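Local coordinates for protein sulfite reductase, desulfoviridin-type subunit gamma (Archaeoglobus fulgidus, PDB 2A5W) that probably acts as a sulfur carrier of the DsrC/TusE family in the dissimilatory sulfite reductase system, at residues E5-K10 with D26-E31; M72-C77 with C85-I90. All coordinates share one frame; numbering follows the deposited sequence. Where two conformers were deposited one is given.

Overall arrangement
Interactions 1 and 2 lie on opposite sides of the chain's centre, their centres each about 14 Å from it; these centres are 27 Å apart and their nearest atoms about 15 Å, so they do not touch. Interaction 1 sets the turn between strands 3-6 and 9-12 against the start of helix 27-34 and is a surface contact, largely polar and bridged by water. Interaction 2 joins helix 70-80 to the start of helix 87-93 through the Cys77-Cys85 disulfide and an apolar patch, with one sulfate bound by Lys75 and another by Asn86. Helix 48-64 lies between them: its Trp51 touches Ala30, while its Ile53 and Tyr56 meet Cys77 and Leu73.

Interaction 1 of 2, residues E5-K10 with D26-E31; sequences EVKGKK and DEEVAE
Asp26 faces Lys7 at the start of helix 27-34, where a type I' beta hairpin turn, Val6 to Lys9, meets the helix N-terminus. As N-cap, Asp26 uses OD1 to accept from Val29 N over 2.9 Å, at an N-H...O angle of 167°. Lys7 CE approaches Asp26 OD2 to 3.2 Å, but Lys7 NZ stays 4.0 Å from it, a long salt bridge. Bends at chi3 and chi4 of Lys7 turn NZ aside, and a water accepts from NZ and donates to OD2. Glu28 stretches out beyond CG until OE2 sits 3.7 Å from Lys7 CB, beside the aliphatic part of the lysine. Its OE1 takes a bond from a second water that accepts from Lys7 N. Val6 CG2 meets the backbone here, 3.9 Å from Glu28 O. Val29 supplies the apolar part, its CG2 lying 4.1 Å from Val6 CG1 with the two side chains at about a right angle; Leu11 of strand 9-12 touches both valines. With no direct hydrogen bond between the segments, the hairpin is tied to the helix by two water bridges and loose charge pairing, together with the Val6-Val29 packing, and the acidic groups probably stabilise the lysine's positive charge.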
ATOM      1  N   GLU A   5      -9.827   8.487  11.084  1.00 33.54           N
ATOM      2  CA  GLU A   5     -10.920   9.324  10.600  1.00 35.18           C
ATOM      3  C   GLU A   5     -10.666   9.736   9.156  1.00 35.57           C
ATOM      4  O   GLU A   5      -9.642  10.329   8.835  1.00 35.27           O
ATOM      5  CB  GLU A   5     -11.083  10.580  11.453  1.00 34.92           C
ATOM      6  CG  GLU A   5     -11.938  10.405  12.672  1.00 36.04           C
ATOM      7  CD  GLU A   5     -12.137  11.709  13.438  1.00 36.81           C
ATOM      8  OE1 GLU A   5     -11.219  12.560  13.464  1.00 37.10           O
ATOM      9  OE2 GLU A   5     -13.225  11.883  14.023  1.00 42.17           O
ATOM     10  N   VAL A   6     -11.609   9.378   8.300  1.00 36.93           N
ATOM     11  CA  VAL A   6     -11.648   9.770   6.898  1.00 38.41           C
ATOM     12  C   VAL A   6     -13.100   9.609   6.422  1.00 39.35           C
ATOM     13  O   VAL A   6     -13.786   8.666   6.827  1.00 39.44           O
ATOM     14  CB  VAL A   6     -10.661   8.933   6.012  1.00 38.14           C
ATOM     15  CG1 VAL A   6     -10.736   7.447   6.340  1.00 37.85           C
ATOM     16  CG2 VAL A   6     -10.912   9.194   4.511  1.00 38.54           C
ATOM     17  N   LYS A   7     -13.560  10.549   5.595  1.00 41.11           N
ATOM     18  CA  LYS A   7     -14.907  10.530   4.973  1.00 42.40           C
ATOM     19  C   LYS A   7     -16.101  10.318   5.923  1.00 42.67           C
ATOM     20  O   LYS A   7     -17.012   9.524   5.637  1.00 43.20           O
ATOM     21  CB  LYS A   7     -14.957   9.578   3.750  1.00 42.54           C
ATOM     22  CG  LYS A   7     -14.986   8.063   4.037  1.00 42.96           C
ATOM     23  CD  LYS A   7     -14.637   7.238   2.795  1.00 43.62           C
ATOM     24  CE  LYS A   7     -15.744   7.271   1.708  1.00 46.95           C
ATOM     25  NZ  LYS A   7     -16.932   6.374   1.992  1.00 48.61           N
ATOM     26  N   GLY A   8     -16.096  11.049   7.037  1.00 42.90           N
ATOM     27  CA  GLY A   8     -17.156  10.967   8.055  1.00 42.98           C
ATOM     28  C   GLY A   8     -17.216   9.645   8.802  1.00 43.20           C
ATOM     29  O   GLY A   8     -18.167   9.381   9.543  1.00 43.04           O
ATOM     30  N   LYS A   9     -16.188   8.821   8.608  1.00 43.33           N
ATOM     31  CA  LYS A   9     -16.124   7.483   9.184  1.00 43.43           C
ATOM     32  C   LYS A   9     -14.887   7.270  10.051  1.00 42.91           C
ATOM     33  O   LYS A   9     -13.845   7.928   9.870  1.00 42.09           O
ATOM     34  CB  LYS A   9     -16.156   6.419   8.075  1.00 43.49           C
ATOM     35  CG  LYS A   9     -17.561   6.010   7.667  1.00 45.36           C
ATOM     36  CD  LYS A   9     -17.564   4.728   6.852  1.00 47.07           C
ATOM     37  CE  LYS A   9     -17.550   4.999   5.347  1.00 49.21           C
ATOM     38  NZ  LYS A   9     -18.924   5.285   4.809  1.00 47.35           N
ATOM     39  N   LYS A  10     -15.024   6.337  10.991  1.00 42.27           N
ATOM     40  CA  LYS A  10     -13.906   5.897  11.805  1.00 41.95           C
ATOM     41  C   LYS A  10     -13.565   4.451  11.479  1.00 40.64           C
ATOM     42  O   LYS A  10     -14.296   3.510  11.817  1.00 40.89           O
ATOM     43  CB  LYS A  10     -14.169   6.114  13.298  1.00 41.82           C
ATOM     44  CG  LYS A  10     -13.806   7.515  13.790  1.00 43.01           C
ATOM     45  CD  LYS A  10     -14.020   7.653  15.295  1.00 43.50           C
ATOM     46  CE  LYS A  10     -14.140   9.115  15.760  1.00 45.79           C
ATOM     47  NZ  LYS A  10     -15.353   9.813  15.235  1.00 46.42           N
ATOM     48  N   ASP A  26     -10.952   3.147  -0.407  1.00 35.72           N
ATOM     49  CA  ASP A  26     -11.053   3.818  -1.699  1.00 35.18           C
ATOM     50  C   ASP A  26      -9.875   4.783  -1.784  1.00 35.73           C
ATOM     51  O   ASP A  26      -9.032   4.815  -0.874  1.00 35.97           O
ATOM     52  CB  ASP A  26     -12.398   4.539  -1.863  1.00 35.69           C
ATOM     53  CG  ASP A  26     -12.673   5.547  -0.755  1.00 34.55           C
ATOM     54  OD1 ASP A  26     -11.725   6.190  -0.255  1.00 35.44           O
ATOM     55  OD2 ASP A  26     -13.842   5.690  -0.376  1.00 32.60           O
ATOM     56  N   GLU A  27      -9.804   5.563  -2.858  1.00 36.37           N
ATOM     57  CA  GLU A  27      -8.729   6.557  -3.051  1.00 37.72           C
ATOM     58  C   GLU A  27      -8.564   7.546  -1.878  1.00 37.11           C
ATOM     59  O   GLU A  27      -7.438   7.911  -1.524  1.00 36.65           O
ATOM     60  CB  GLU A  27      -8.913   7.316  -4.384  1.00 37.55           C
ATOM     61  CG  GLU A  27      -8.431   6.494  -5.600  1.00 39.85           C
ATOM     62  CD  GLU A  27      -8.413   7.260  -6.932  1.00 40.84           C
ATOM     63  OE1 GLU A  27      -9.018   8.349  -7.032  1.00 44.26           O
ATOM     64  OE2 GLU A  27      -7.785   6.749  -7.899  1.00 46.61           O
ATOM     65  N   GLU A  28      -9.684   7.965  -1.294  1.00 36.26           N
ATOM     66  CA  GLU A  28      -9.695   8.864  -0.141  1.00 36.63           C
ATOM     67  C   GLU A  28      -9.016   8.233   1.065  1.00 35.52           C
ATOM     68  O   GLU A  28      -8.168   8.851   1.703  1.00 35.18           O
ATOM     69  CB  GLU A  28     -11.138   9.235   0.239  1.00 36.73           C
ATOM     70  CG  GLU A  28     -11.575  10.616  -0.188  1.00 38.24           C
ATOM     71  CD  GLU A  28     -12.904  11.016   0.445  1.00 39.56           C
ATOM     72  OE1 GLU A  28     -12.957  12.052   1.164  1.00 41.95           O
ATOM     73  OE2 GLU A  28     -13.895  10.273   0.236  1.00 43.89           O
ATOM     74  N   VAL A  29      -9.407   6.997   1.363  1.00 34.98           N
ATOM     75  CA  VAL A  29      -8.800   6.213   2.435  1.00 34.24           C
ATOM     76  C   VAL A  29      -7.315   6.012   2.155  1.00 33.76           C
ATOM     77  O   VAL A  29      -6.489   6.156   3.054  1.00 33.85           O
ATOM     78  CB  VAL A  29      -9.534   4.850   2.645  1.00 33.79           C
ATOM     79  CG1 VAL A  29      -8.863   4.041   3.732  1.00 35.12           C
ATOM     80  CG2 VAL A  29     -11.022   5.085   3.030  1.00 33.84           C
ATOM     81  N   ALA A  30      -6.968   5.692   0.906  1.00 32.92           N
ATOM     82  CA  ALA A  30      -5.562   5.508   0.548  1.00 32.64           C
ATOM     83  C   ALA A  30      -4.774   6.743   0.932  1.00 32.48           C
ATOM     84  O   ALA A  30      -3.682   6.641   1.490  1.00 32.20           O
ATOM     85  CB  ALA A  30      -5.398   5.209  -0.952  1.00 32.24           C
ATOM     86  N   GLU A  31      -5.358   7.911   0.645  1.00 32.66           N
ATOM     87  CA  GLU A  31      -4.730   9.201   0.905  1.00 33.14           C
ATOM     88  C   GLU A  31      -4.531   9.460   2.385  1.00 32.52           C
ATOM     89  O   GLU A  31      -3.494   9.988   2.797  1.00 33.13           O
ATOM     90  CB  GLU A  31      -5.599  10.311   0.336  1.00 34.36           C
ATOM     91  CG  GLU A  31      -4.824  11.515  -0.131  1.00 38.47           C
ATOM     92  CD  GLU A  31      -4.039  11.253  -1.404  1.00 40.77           C
ATOM     93  OE1 GLU A  31      -4.672  10.925  -2.438  1.00 44.54           O
ATOM     94  OE2 GLU A  31      -2.798  11.419  -1.372  1.00 39.60           O
TER
HETATM   95  O   HOH W   1     -15.024   4.261   2.057  1.00 48.59           O
HETATM   96  O   HOH W   2     -12.831  13.053   4.091  1.00 54.73           O

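Interaction 2 of 2, residues M72-C77 with C85-I90. With SO4 (sulfate ion), chain E; SO4 (sulfate ion), chain D.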
ATOM      1  N   MET A  72       7.504 -10.941  -7.689  1.00 33.73           N
ATOM      2  CA  MET A  72       6.453 -10.682  -8.660  1.00 34.12           C
ATOM      3  C   MET A  72       6.115  -9.198  -8.820  1.00 33.86           C
ATOM      4  O   MET A  72       5.880  -8.735  -9.936  1.00 33.39           O
ATOM      5  CB  MET A  72       5.198 -11.447  -8.268  1.00 34.10           C
ATOM      6  CG  MET A  72       4.164 -11.541  -9.364  1.00 33.65           C
ATOM      7  SD  MET A  72       2.683 -12.270  -8.645  1.00 35.89           S
ATOM      8  CE  MET A  72       3.027 -14.034  -8.691  1.00 32.00           C
ATOM      9  N   LEU A  73       6.061  -8.478  -7.702  1.00 33.48           N
ATOM     10  CA  LEU A  73       5.880  -7.024  -7.710  1.00 33.48           C
ATOM     11  C   LEU A  73       6.922  -6.297  -8.566  1.00 33.40           C
ATOM     12  O   LEU A  73       6.556  -5.426  -9.365  1.00 33.99           O
ATOM     13  CB  LEU A  73       5.915  -6.449  -6.275  1.00 34.00           C
ATOM     14  CG  LEU A  73       5.804  -4.927  -6.126  1.00 33.55           C
ATOM     15  CD1 LEU A  73       4.464  -4.378  -6.674  1.00 33.67           C
ATOM     16  CD2 LEU A  73       5.953  -4.540  -4.660  1.00 32.37           C
ATOM     17  N   VAL A  74       8.200  -6.638  -8.384  1.00 32.69           N
ATOM     18  CA  VAL A  74       9.294  -6.004  -9.126  1.00 32.49           C
ATOM     19  C   VAL A  74       9.159  -6.272 -10.641  1.00 33.80           C
ATOM     20  O   VAL A  74       9.279  -5.353 -11.461  1.00 33.14           O
ATOM     21  CB  VAL A  74      10.688  -6.465  -8.585  1.00 32.45           C
ATOM     22  CG1 VAL A  74      11.834  -6.020  -9.506  1.00 31.19           C
ATOM     23  CG2 VAL A  74      10.908  -5.971  -7.122  1.00 31.25           C
ATOM     24  N   LYS A  75       8.894  -7.528 -10.989  1.00 34.80           N
ATOM     25  CA  LYS A  75       8.644  -7.938 -12.380  1.00 37.11           C
ATOM     26  C   LYS A  75       7.506  -7.107 -12.975  1.00 36.34           C
ATOM     27  O   LYS A  75       7.687  -6.487 -14.013  1.00 36.60           O
ATOM     28  CB  LYS A  75       8.337  -9.447 -12.436  1.00 36.70           C
ATOM     29  CG  LYS A  75       8.448 -10.111 -13.811  1.00 39.45           C
ATOM     30  CD  LYS A  75       8.632 -11.634 -13.648  1.00 40.52           C
ATOM     31  CE  LYS A  75      10.030 -11.929 -13.076  1.00 46.52           C
ATOM     32  NZ  LYS A  75      10.056 -13.007 -12.032  1.00 49.37           N
ATOM     33  N   HIS A  76       6.361  -7.049 -12.291  1.00 36.34           N
ATOM     34  CA  HIS A  76       5.231  -6.191 -12.716  1.00 36.13           C
ATOM     35  C   HIS A  76       5.595  -4.708 -12.934  1.00 36.07           C
ATOM     36  O   HIS A  76       5.185  -4.108 -13.944  1.00 36.65           O
ATOM     37  CB  HIS A  76       4.039  -6.296 -11.757  1.00 35.98           C
ATOM     38  CG  HIS A  76       2.891  -5.410 -12.142  1.00 36.63           C
ATOM     39  ND1 HIS A  76       1.994  -5.746 -13.136  1.00 36.02           N
ATOM     40  CD2 HIS A  76       2.524  -4.182 -11.703  1.00 36.52           C
ATOM     41  CE1 HIS A  76       1.111  -4.772 -13.275  1.00 36.10           C
ATOM     42  NE2 HIS A  76       1.417  -3.807 -12.428  1.00 37.84           N
ATOM     43  N   CYS A  77       6.364  -4.148 -11.997  1.00 35.39           N
ATOM     44  CA  CYS A  77       6.807  -2.752 -12.019  1.00 34.25           C
ATOM     45  C   CYS A  77       7.713  -2.440 -13.198  1.00 34.33           C
ATOM     46  O   CYS A  77       7.560  -1.410 -13.839  1.00 33.01           O
ATOM     47  CB  CYS A  77       7.596  -2.453 -10.740  0.50 34.71           C
ATOM     48  SG  CYS A  77       7.723  -0.708 -10.264  0.50 36.52           S
ATOM     49  N   CYS A  85      12.362   0.002 -12.676  1.00 38.77           N
ATOM     50  CA  CYS A  85      11.734  -0.006 -11.363  1.00 38.78           C
ATOM     51  C   CYS A  85      12.045  -1.278 -10.598  1.00 39.40           C
ATOM     52  O   CYS A  85      11.170  -2.158 -10.472  1.00 39.95           O
ATOM     53  CB  CYS A  85      10.253   0.179 -11.392  0.50 39.09           C
ATOM     54  SG  CYS A  85       9.653  -0.412  -9.813  0.50 38.81           S
ATOM     55  N   ASN A  86      13.276  -1.342 -10.067  1.00 38.13           N
ATOM     56  CA  ASN A  86      13.711  -2.386  -9.140  1.00 36.85           C
ATOM     57  C   ASN A  86      13.261  -2.132  -7.689  1.00 36.70           C
ATOM     58  O   ASN A  86      12.554  -1.148  -7.421  1.00 36.09           O
ATOM     59  CB  ASN A  86      15.230  -2.564  -9.221  1.00 36.49           C
ATOM     60  CG  ASN A  86      16.005  -1.294  -8.877  1.00 36.47           C
ATOM     61  OD1 ASN A  86      15.498  -0.376  -8.213  1.00 34.89           O
ATOM     62  ND2 ASN A  86      17.272  -1.257  -9.294  1.00 36.01           N
ATOM     63  N   LEU A  87      13.656  -3.024  -6.765  1.00 35.51           N
ATOM     64  CA  LEU A  87      13.242  -2.929  -5.359  1.00 34.67           C
ATOM     65  C   LEU A  87      13.701  -1.629  -4.722  1.00 34.56           C
ATOM     66  O   LEU A  87      12.984  -1.066  -3.930  1.00 33.77           O
ATOM     67  CB  LEU A  87      13.790  -4.101  -4.533  1.00 34.84           C
ATOM     68  CG  LEU A  87      13.242  -4.185  -3.100  1.00 33.88           C
ATOM     69  CD1 LEU A  87      11.706  -4.277  -3.118  1.00 32.58           C
ATOM     70  CD2 LEU A  87      13.888  -5.361  -2.329  1.00 34.32           C
ATOM     71  N   GLN A  88      14.918  -1.194  -5.054  1.00 34.48           N
ATOM     72  CA  GLN A  88      15.437   0.099  -4.616  1.00 35.55           C
ATOM     73  C   GLN A  88      14.492   1.233  -5.038  1.00 34.57           C
ATOM     74  O   GLN A  88      14.163   2.117  -4.229  1.00 34.50           O
ATOM     75  CB  GLN A  88      16.856   0.325  -5.164  1.00 35.33           C
ATOM     76  CG  GLN A  88      17.465   1.687  -4.808  1.00 38.36           C
ATOM     77  CD  GLN A  88      18.876   1.890  -5.361  1.00 39.66           C
ATOM     78  OE1 GLN A  88      19.845   1.345  -4.824  1.00 46.14           O
ATOM     79  NE2 GLN A  88      19.001   2.698  -6.429  1.00 42.91           N
ATOM     80  N   TYR A  89      14.046   1.204  -6.295  1.00 33.98           N
ATOM     81  CA  TYR A  89      13.099   2.209  -6.776  1.00 33.70           C
ATOM     82  C   TYR A  89      11.772   2.165  -6.009  1.00 32.58           C
ATOM     83  O   TYR A  89      11.229   3.211  -5.639  1.00 32.10           O
ATOM     84  CB  TYR A  89      12.837   2.051  -8.268  1.00 34.39           C
ATOM     85  CG  TYR A  89      12.165   3.270  -8.875  1.00 35.41           C
ATOM     86  CD1 TYR A  89      12.928   4.310  -9.410  1.00 37.23           C
ATOM     87  CD2 TYR A  89      10.770   3.383  -8.911  1.00 36.32           C
ATOM     88  CE1 TYR A  89      12.319   5.437  -9.980  1.00 37.79           C
ATOM     89  CE2 TYR A  89      10.147   4.505  -9.468  1.00 35.78           C
ATOM     90  CZ  TYR A  89      10.927   5.527  -9.990  1.00 36.54           C
ATOM     91  OH  TYR A  89      10.333   6.631 -10.555  1.00 36.30           O
ATOM     92  N   ILE A  90      11.251   0.957  -5.787  1.00 31.62           N
ATOM     93  CA  ILE A  90      10.088   0.769  -4.900  1.00 31.11           C
ATOM     94  C   ILE A  90      10.298   1.384  -3.487  1.00 30.65           C
ATOM     95  O   ILE A  90       9.408   2.038  -2.951  1.00 29.79           O
ATOM     96  CB  ILE A  90       9.651  -0.725  -4.821  1.00 30.92           C
ATOM     97  CG1 ILE A  90       9.134  -1.185  -6.194  1.00 32.00           C
ATOM     98  CG2 ILE A  90       8.563  -0.921  -3.746  1.00 29.99           C
ATOM     99  CD1 ILE A  90       9.001  -2.708  -6.351  1.00 31.42           C
TER
HETATM  100  S   SO4 E 117      18.139  -4.345 -11.345  0.50 42.45           S
HETATM  101  O1  SO4 E 117      18.073  -4.972 -10.033  0.50 42.72           O
HETATM  102  O2  SO4 E 117      16.790  -4.076 -11.815  0.50 42.53           O
HETATM  103  O3  SO4 E 117      18.896  -3.098 -11.248  0.50 42.50           O
HETATM  104  O4  SO4 E 117      18.810  -5.234 -12.291  0.50 43.01           O
HETATM  105  S   SO4 D 116      12.457 -15.441 -12.285  0.50 47.49           S
HETATM  106  O1  SO4 D 116      12.054 -14.866 -11.003  0.50 48.11           O
HETATM  107  O2  SO4 D 116      11.768 -14.746 -13.365  0.50 47.49           O
HETATM  108  O3  SO4 D 116      13.902 -15.290 -12.451  0.50 47.73           O
HETATM  109  O4  SO4 D 116      12.121 -16.859 -12.326  0.50 47.39           O
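Leu73 and Ile90 meet tip to tip where helix 70-80 packs on the start of helix 87-93 and the loop before it, a contact cross-linked by a disulfide in a small, helix-rich protein whose family belongs to the helix-turn-helix clan. Leu73 CG lies 3.9 Å from Ile90 CD1, and Pro98 of helix 97-105 touches both side chains. Val74 divides its branches: CG2 lies against Ile90 CD1 and the Leu87 backbone, whereas CG1, anti to the backbone N (chi1 169°), rests 4.1 Å from Asn86 CA. Asn86 is the N-cap of helix 87-93: its OD1 accepts from Tyr89 N at 2.9 Å, nearly in line with the amide C=O bond. Lys75 starts out away from the partner segment, and its NZ, at the end of a chain bent at chi3 and chi4, gives two hydrogen bonds to a sulfate, probably from the crystallisation liquor. Cys77, beside Ile53 of helix 48-64, is bonded to Cys85, fastening the loop to helix 70-80; both cysteines were modelled in two conformers, so the finer geometry of the link is doubtful. Next to Cys85, Asn86 ND2 donates to O3 of another sulfate at 3.1 Å.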